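Local coordinates for protein subtilase cytotoxin subunit A (PDB 2IY9) that cleaves the host endoplasmic reticulum chaperone BiP as the serine protease subunit of an AB5 toxin, triggering ER stress and cell death, at residues Gln123-Ile127 and Ile149-Gln153; Pro141-Ile146 and Thr286-Ala292; Thr300-Ser304 and Lys325-Phe330. Residues are numbered along the deposited sequence.

Interaction 1: Gln123-Ile127 and Ile149-Gln153; sequences QDSWI and ISGGQ
The S-G-G segment after strand 147-149 runs beside the probable catalytic centre of this subtilase, and the first turn of helix 125-134 packs against it through W126. D124 sits at the N-cap position with left-handed angles (58/35), the helix starting at S125. W126 (chi1 -57°, chi2 93°) points toward 149-153, where its nearest CA neighbour is G152, 7.1 Å CA to CA. That glycine lies flat on the indole: G152 CA is 3.5 Å from the centroid of the six-membered ring, 10° off its normal, a CH-pi contact, while W126 CH2 approaches G152 N to 3.3 Å. W126 CZ3 meets I149 CG2 at 3.6 Å, and W126 CD1 meets Q153 CB at 3.8 Å, the extended tt chain of Q153 running on toward D124. At the angles of G151 (152/-140) and G152 (141/-160) a CB would jam against the preceding residue's carbonyl O. No hydrogen bond joins the segments. S150 O accepts a bond from NE2 of H89, and S150 OG bonds to N148 and to the carbonyl of S272, H89 and S272 being probable charge-relay residues. In subtilisin-like proteases the extended S-x-G segment after this strand lines the substrate cleft, as 150-152 probably does here.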
# COMPACT_ATOMS: atom_id res chain seq x y z
N GLN A 123 18.85 2.03 -12.03
CA GLN A 123 19.02 2.96 -10.92
C GLN A 123 17.72 3.72 -10.71
O GLN A 123 17.06 4.11 -11.68
CB GLN A 123 20.16 3.94 -11.15
CG GLN A 123 20.43 4.81 -9.94
CD GLN A 123 21.34 5.96 -10.26
OE1 GLN A 123 22.44 5.75 -10.77
NE2 GLN A 123 20.90 7.18 -9.98
N ASP A 124 17.34 3.89 -9.45
CA ASP A 124 16.14 4.63 -9.08
C ASP A 124 14.89 4.00 -9.71
O ASP A 124 13.95 4.71 -10.09
CB ASP A 124 16.28 6.11 -9.44
CG ASP A 124 17.41 6.81 -8.69
OD1 ASP A 124 17.64 6.47 -7.51
OD2 ASP A 124 18.07 7.69 -9.27
N SER A 125 14.90 2.68 -9.83
CA SER A 125 13.85 1.95 -10.54
C SER A 125 12.47 2.29 -9.96
O SER A 125 11.51 2.48 -10.72
CB SER A 125 14.11 0.44 -10.48
OG SER A 125 14.24 0.00 -9.15
N TRP A 126 12.41 2.37 -8.63
CA TRP A 126 11.23 2.85 -7.90
C TRP A 126 10.72 4.17 -8.48
O TRP A 126 9.52 4.32 -8.73
CB TRP A 126 11.56 3.05 -6.41
CG TRP A 126 12.09 1.84 -5.72
CD1 TRP A 126 13.41 1.50 -5.55
CD2 TRP A 126 11.33 0.80 -5.10
NE1 TRP A 126 13.50 0.31 -4.87
CE2 TRP A 126 12.24 -0.14 -4.58
CE3 TRP A 126 9.95 0.57 -4.94
CZ2 TRP A 126 11.84 -1.30 -3.91
CZ3 TRP A 126 9.55 -0.59 -4.26
CH2 TRP A 126 10.49 -1.51 -3.77
N ILE A 127 11.64 5.11 -8.68
CA ILE A 127 11.29 6.42 -9.25
C ILE A 127 10.89 6.35 -10.72
O ILE A 127 9.90 6.97 -11.12
CB ILE A 127 12.41 7.48 -8.99
CG1 ILE A 127 12.52 7.72 -7.48
CG2 ILE A 127 12.14 8.78 -9.75
CD1 ILE A 127 13.83 8.32 -7.00
N ILE A 149 3.23 0.58 -2.72
CA ILE A 149 4.66 0.38 -2.56
C ILE A 149 4.92 -0.31 -1.22
O ILE A 149 5.20 0.34 -0.20
CB ILE A 149 5.44 1.72 -2.71
CG1 ILE A 149 4.96 2.44 -3.99
CG2 ILE A 149 6.97 1.46 -2.70
CD1 ILE A 149 5.86 3.54 -4.53
N SER A 150 4.78 -1.63 -1.23
CA SER A 150 5.01 -2.47 -0.06
C SER A 150 6.51 -2.73 0.13
O SER A 150 6.99 -3.87 0.04
CB SER A 150 4.27 -3.80 -0.20
OG SER A 150 2.88 -3.66 0.04
N GLY A 151 7.25 -1.66 0.38
CA GLY A 151 8.70 -1.71 0.51
C GLY A 151 9.25 -0.37 0.09
O GLY A 151 8.65 0.67 0.38
N GLY A 152 10.37 -0.39 -0.62
CA GLY A 152 10.97 0.84 -1.10
C GLY A 152 12.48 0.83 -1.02
O GLY A 152 13.10 -0.23 -0.91
N GLN A 153 13.05 2.03 -1.04
CA GLN A 153 14.48 2.22 -1.18
C GLN A 153 15.06 2.84 0.08
O GLN A 153 14.53 3.81 0.60
CB GLN A 153 14.72 3.15 -2.38
CG GLN A 153 16.17 3.45 -2.69
CD GLN A 153 16.31 4.36 -3.91
OE1 GLN A 153 17.20 4.16 -4.74
NE2 GLN A 153 15.42 5.34 -4.03

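Interaction 2: Pro141-Ile146 and Thr286-Ala292; sequences PGEEKI and TSCNPRA
In the subtilisin-like alpha/beta fold, helix 271-288 ends here in a turn that packs against the loop leading into strand 147-149 of the central parallel sheet. Segment 141-146 turns a corner at E144 (61/33) and again at I146. The backbones come closest at G142 and P290, 4.5 Å between CA atoms. After the helix, N289-A292 forms a type I turn closed by A292 N to N289 O (3.2 Å), and N289 OD1 takes a weak bond from R291 N (3.2 Å). The turn offers its carbonyls to K145, whose nearly extended side chain (ttt, then chi4 66°) reaches between the segments: K145 NZ donates to P290 O at 3.1 Å and to A292 O at 2.6 Å, and a further bond goes to the carbonyl of D174. The buried ammonium is thus satisfied by main-chain oxygens. The other polar groups look elsewhere: T286 OG1 bonds to A283 O, S287 OG to A284 O and D41 N, and the E144 carboxylate, pointing out of reach of the turn, makes a salt bridge to R115 and a hydrogen bond to S49. C288 is disulfide-bonded to C331, tying the helix end to helix 323-331. Apolar contacts flank the lysine: T286 CG2 lies 3.6 Å from I146 CG1 and 4.2 Å from K145 CD, while P141 CB meets P290 CB at 3.9 Å and R291 CG at 3.8 Å. G142 (93/-15) must lack a side chain, since an ideal CB would fall just 3.0 Å from P290 CB.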
# COMPACT_ATOMS: atom_id res chain seq x y z
N PRO A 141 -9.34 7.83 -15.31
CA PRO A 141 -9.44 8.08 -13.87
C PRO A 141 -9.67 6.74 -13.17
O PRO A 141 -10.47 5.93 -13.65
CB PRO A 141 -10.70 8.95 -13.75
CG PRO A 141 -10.85 9.58 -15.12
CD PRO A 141 -10.40 8.52 -16.07
N GLY A 142 -8.96 6.49 -12.08
CA GLY A 142 -9.10 5.20 -11.39
C GLY A 142 -8.10 4.13 -11.83
O GLY A 142 -7.96 3.11 -11.15
N GLU A 143 -7.43 4.36 -12.96
CA GLU A 143 -6.35 3.48 -13.42
C GLU A 143 -5.02 3.97 -12.85
O GLU A 143 -4.53 5.04 -13.24
CB GLU A 143 -6.30 3.40 -14.96
CG GLU A 143 -7.58 2.84 -15.59
CD GLU A 143 -7.55 2.76 -17.12
OE1 GLU A 143 -6.69 3.41 -17.76
OE2 GLU A 143 -8.40 2.03 -17.69
N GLU A 144 -4.47 3.19 -11.92
CA GLU A 144 -3.19 3.52 -11.25
C GLU A 144 -3.22 4.85 -10.47
O GLU A 144 -2.21 5.58 -10.38
CB GLU A 144 -2.01 3.43 -12.24
CG GLU A 144 -1.91 2.08 -12.94
CD GLU A 144 -0.53 1.82 -13.52
OE1 GLU A 144 -0.40 1.84 -14.75
OE2 GLU A 144 0.41 1.59 -12.74
N LYS A 145 -4.39 5.16 -9.93
CA LYS A 145 -4.57 6.29 -9.02
C LYS A 145 -3.98 5.93 -7.65
O LYS A 145 -3.35 6.77 -6.97
CB LYS A 145 -6.07 6.58 -8.86
CG LYS A 145 -6.40 7.90 -8.19
CD LYS A 145 -7.90 8.06 -8.03
CE LYS A 145 -8.29 9.45 -7.53
NZ LYS A 145 -7.99 10.54 -8.54
N ILE A 146 -4.22 4.69 -7.25
CA ILE A 146 -3.69 4.16 -6.01
C ILE A 146 -2.46 3.34 -6.34
O ILE A 146 -2.55 2.34 -7.06
CB ILE A 146 -4.72 3.29 -5.24
CG1 ILE A 146 -6.03 4.05 -5.00
CG2 ILE A 146 -4.09 2.77 -3.94
CD1 ILE A 146 -5.86 5.51 -4.47
N THR A 286 -12.13 4.32 -4.36
CA THR A 286 -11.97 4.98 -5.66
C THR A 286 -13.04 4.55 -6.66
O THR A 286 -13.42 5.33 -7.54
CB THR A 286 -10.59 4.73 -6.30
OG1 THR A 286 -10.47 3.35 -6.63
CG2 THR A 286 -9.46 5.15 -5.37
N SER A 287 -13.53 3.32 -6.52
CA SER A 287 -14.61 2.81 -7.37
C SER A 287 -15.81 3.77 -7.37
O SER A 287 -16.48 3.92 -8.40
CB SER A 287 -15.04 1.40 -6.95
OG SER A 287 -15.88 1.38 -5.80
N CYS A 288 -16.04 4.42 -6.23
CA CYS A 288 -17.18 5.33 -6.04
C CYS A 288 -17.02 6.71 -6.68
O CYS A 288 -18.02 7.38 -6.98
CB CYS A 288 -17.51 5.46 -4.55
SG CYS A 288 -18.15 3.92 -3.92
N ASN A 289 -15.78 7.15 -6.85
CA ASN A 289 -15.47 8.37 -7.60
C ASN A 289 -14.00 8.41 -7.95
O ASN A 289 -13.18 8.92 -7.17
CB ASN A 289 -15.88 9.64 -6.85
CG ASN A 289 -15.61 10.91 -7.65
OD1 ASN A 289 -15.39 10.87 -8.87
ND2 ASN A 289 -15.60 12.04 -6.97
N PRO A 290 -13.64 7.86 -9.12
CA PRO A 290 -12.24 7.80 -9.55
C PRO A 290 -11.67 9.17 -9.91
O PRO A 290 -10.45 9.33 -9.96
CB PRO A 290 -12.30 6.90 -10.78
CG PRO A 290 -13.70 7.04 -11.29
CD PRO A 290 -14.55 7.22 -10.10
N ARG A 291 -12.55 10.14 -10.16
CA ARG A 291 -12.10 11.51 -10.44
C ARG A 291 -11.90 12.35 -9.19
O ARG A 291 -11.59 13.54 -9.31
CB ARG A 291 -13.09 12.22 -11.36
CG ARG A 291 -13.30 11.57 -12.71
CD ARG A 291 -14.30 12.35 -13.55
NE ARG A 291 -15.69 12.11 -13.12
CZ ARG A 291 -16.39 12.89 -12.30
NH1 ARG A 291 -15.86 14.00 -11.78
NH2 ARG A 291 -17.65 12.58 -12.00
N ALA A 292 -12.08 11.77 -8.00
CA ALA A 292 -11.85 12.52 -6.75
C ALA A 292 -10.38 12.88 -6.61
O ALA A 292 -9.51 12.23 -7.20
CB ALA A 292 -12.31 11.72 -5.54

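Interaction 3: Thr300-Ser304 and Lys325-Phe330; sequences TLLES and KAISMF
Two helical segments cross here, 300-304 from the end of helix 294-304 and 325-330 from helix 323-331, which belongs to the A2 region that enters the SubB pore. The axes approach to 8.6 Å at 125°; the nearest CA atoms, of S304 and A326, are 5.2 Å apart, which small residues permit. T300 (m) turns CG2 into the other helix, 3.7 Å from A326 O, 3.8 Å from M329 CB and 3.9 Å from F330 CB, while T300 OG1 bonds back to E296 O and lies at the edge of the F330 ring. S304 (p) puts OG 3.2 Å from A326 CA and 3.3 Å from A326 CB, with T300 O (2.9 Å) and L301 O (3.0 Å) both near. F330 (chi1 -167°) swings its ring onto L297 and M285. L301 (tp) brings CD1 to 4.2 Å from A326 CB. M329 (mmm) directs its end away. K325 (tptp) packs CG 3.5 Å from S304 CB and curls NZ onto water 1, which donates to E303 O, both at 3.0 Å. With no direct hydrogen bond, the helices meet by van der Waals fit, and polar linkage comes through this water at the solvent-exposed edge, where K325 and E303 lie.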
# COMPACT_ATOMS: atom_id res chain seq x y z
N THR A 300 -10.41 11.37 3.70
CA THR A 300 -11.48 10.47 4.13
C THR A 300 -10.90 9.23 4.81
O THR A 300 -11.40 8.81 5.85
CB THR A 300 -12.44 10.11 2.98
OG1 THR A 300 -13.04 11.31 2.48
CG2 THR A 300 -13.55 9.17 3.48
N LEU A 301 -9.84 8.66 4.26
CA LEU A 301 -9.18 7.51 4.90
C LEU A 301 -8.73 7.82 6.33
O LEU A 301 -9.03 7.08 7.27
CB LEU A 301 -7.98 7.02 4.09
CG LEU A 301 -7.34 5.73 4.63
CD1 LEU A 301 -8.21 4.51 4.30
CD2 LEU A 301 -5.94 5.56 4.07
N LEU A 302 -8.02 8.94 6.48
CA LEU A 302 -7.46 9.33 7.77
C LEU A 302 -8.51 9.77 8.77
O LEU A 302 -8.44 9.37 9.93
CB LEU A 302 -6.40 10.41 7.60
CG LEU A 302 -5.24 10.02 6.67
CD1 LEU A 302 -4.19 11.11 6.71
CD2 LEU A 302 -4.64 8.65 7.04
N GLU A 303 -9.47 10.59 8.32
CA GLU A 303 -10.55 11.04 9.21
C GLU A 303 -11.40 9.89 9.71
O GLU A 303 -11.82 9.88 10.87
CB GLU A 303 -11.45 12.08 8.52
CG GLU A 303 -10.97 13.51 8.72
CD GLU A 303 -11.79 14.52 7.93
OE1 GLU A 303 -11.29 15.65 7.73
OE2 GLU A 303 -12.91 14.19 7.49
N SER A 304 -11.65 8.92 8.83
CA SER A 304 -12.49 7.78 9.17
C SER A 304 -11.78 6.74 10.04
O SER A 304 -12.43 5.87 10.62
CB SER A 304 -13.01 7.13 7.88
OG SER A 304 -11.96 6.37 7.29
N LYS A 325 -16.02 2.57 7.86
CA LYS A 325 -16.18 4.01 7.90
C LYS A 325 -15.58 4.72 6.67
O LYS A 325 -16.22 5.61 6.12
CB LYS A 325 -15.60 4.56 9.21
CG LYS A 325 -15.95 6.02 9.51
CD LYS A 325 -17.41 6.21 9.88
CE LYS A 325 -17.68 7.62 10.40
NZ LYS A 325 -17.03 8.66 9.56
N ALA A 326 -14.37 4.33 6.26
CA ALA A 326 -13.74 4.91 5.07
C ALA A 326 -14.60 4.75 3.82
O ALA A 326 -14.83 5.72 3.09
CB ALA A 326 -12.35 4.29 4.82
N ILE A 327 -15.07 3.53 3.58
CA ILE A 327 -15.84 3.21 2.37
C ILE A 327 -17.22 3.86 2.45
O ILE A 327 -17.64 4.54 1.51
CB ILE A 327 -15.89 1.69 2.10
CG1 ILE A 327 -14.50 1.19 1.68
CG2 ILE A 327 -16.96 1.35 1.03
CD1 ILE A 327 -14.29 -0.32 1.78
N SER A 328 -17.89 3.70 3.59
CA SER A 328 -19.18 4.35 3.85
C SER A 328 -19.13 5.86 3.61
O SER A 328 -19.93 6.39 2.85
CB SER A 328 -19.68 4.03 5.26
OG SER A 328 -21.01 4.49 5.44
N MET A 329 -18.18 6.54 4.25
CA MET A 329 -18.04 8.00 4.11
C MET A 329 -17.78 8.42 2.67
O MET A 329 -18.44 9.33 2.14
CB MET A 329 -16.92 8.54 5.00
CG MET A 329 -17.28 8.68 6.48
SD MET A 329 -18.83 9.57 6.85
CE MET A 329 -18.48 11.22 6.23
N PHE A 330 -16.81 7.78 2.03
CA PHE A 330 -16.44 8.19 0.69
C PHE A 330 -17.54 7.89 -0.32
O PHE A 330 -17.86 8.74 -1.16
CB PHE A 330 -15.13 7.54 0.25
CG PHE A 330 -14.54 8.16 -0.97
CD1 PHE A 330 -13.78 9.32 -0.87
CD2 PHE A 330 -14.77 7.61 -2.22
CE1 PHE A 330 -13.24 9.92 -2.01
CE2 PHE A 330 -14.24 8.19 -3.37
CZ PHE A 330 -13.47 9.35 -3.26
O HOH W 1 -14.76 9.61 11.35

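Helix 271-288 connects the three places: S272 at its start lies beside the glycines of interaction 1, its end forms half of interaction 2, and both helices of interaction 3 pack on its M285. Segment 141-146 leads straight into strand 147-149, so interactions 1 and 2 share that connection, although their centres are 23 Å apart. Interactions 2 and 3 touch directly, A292 CB to F330 CZ at 3.5 Å. Interaction 2 is the most buried and the one with direct hydrogen bonds, from a lysine to carbonyls. Interactions 1 and 3, partly buried, lie on opposite sides of the chain's centre and rely on shape: an indole face on glycine near the cleft, and small residues between helices, with bridging water.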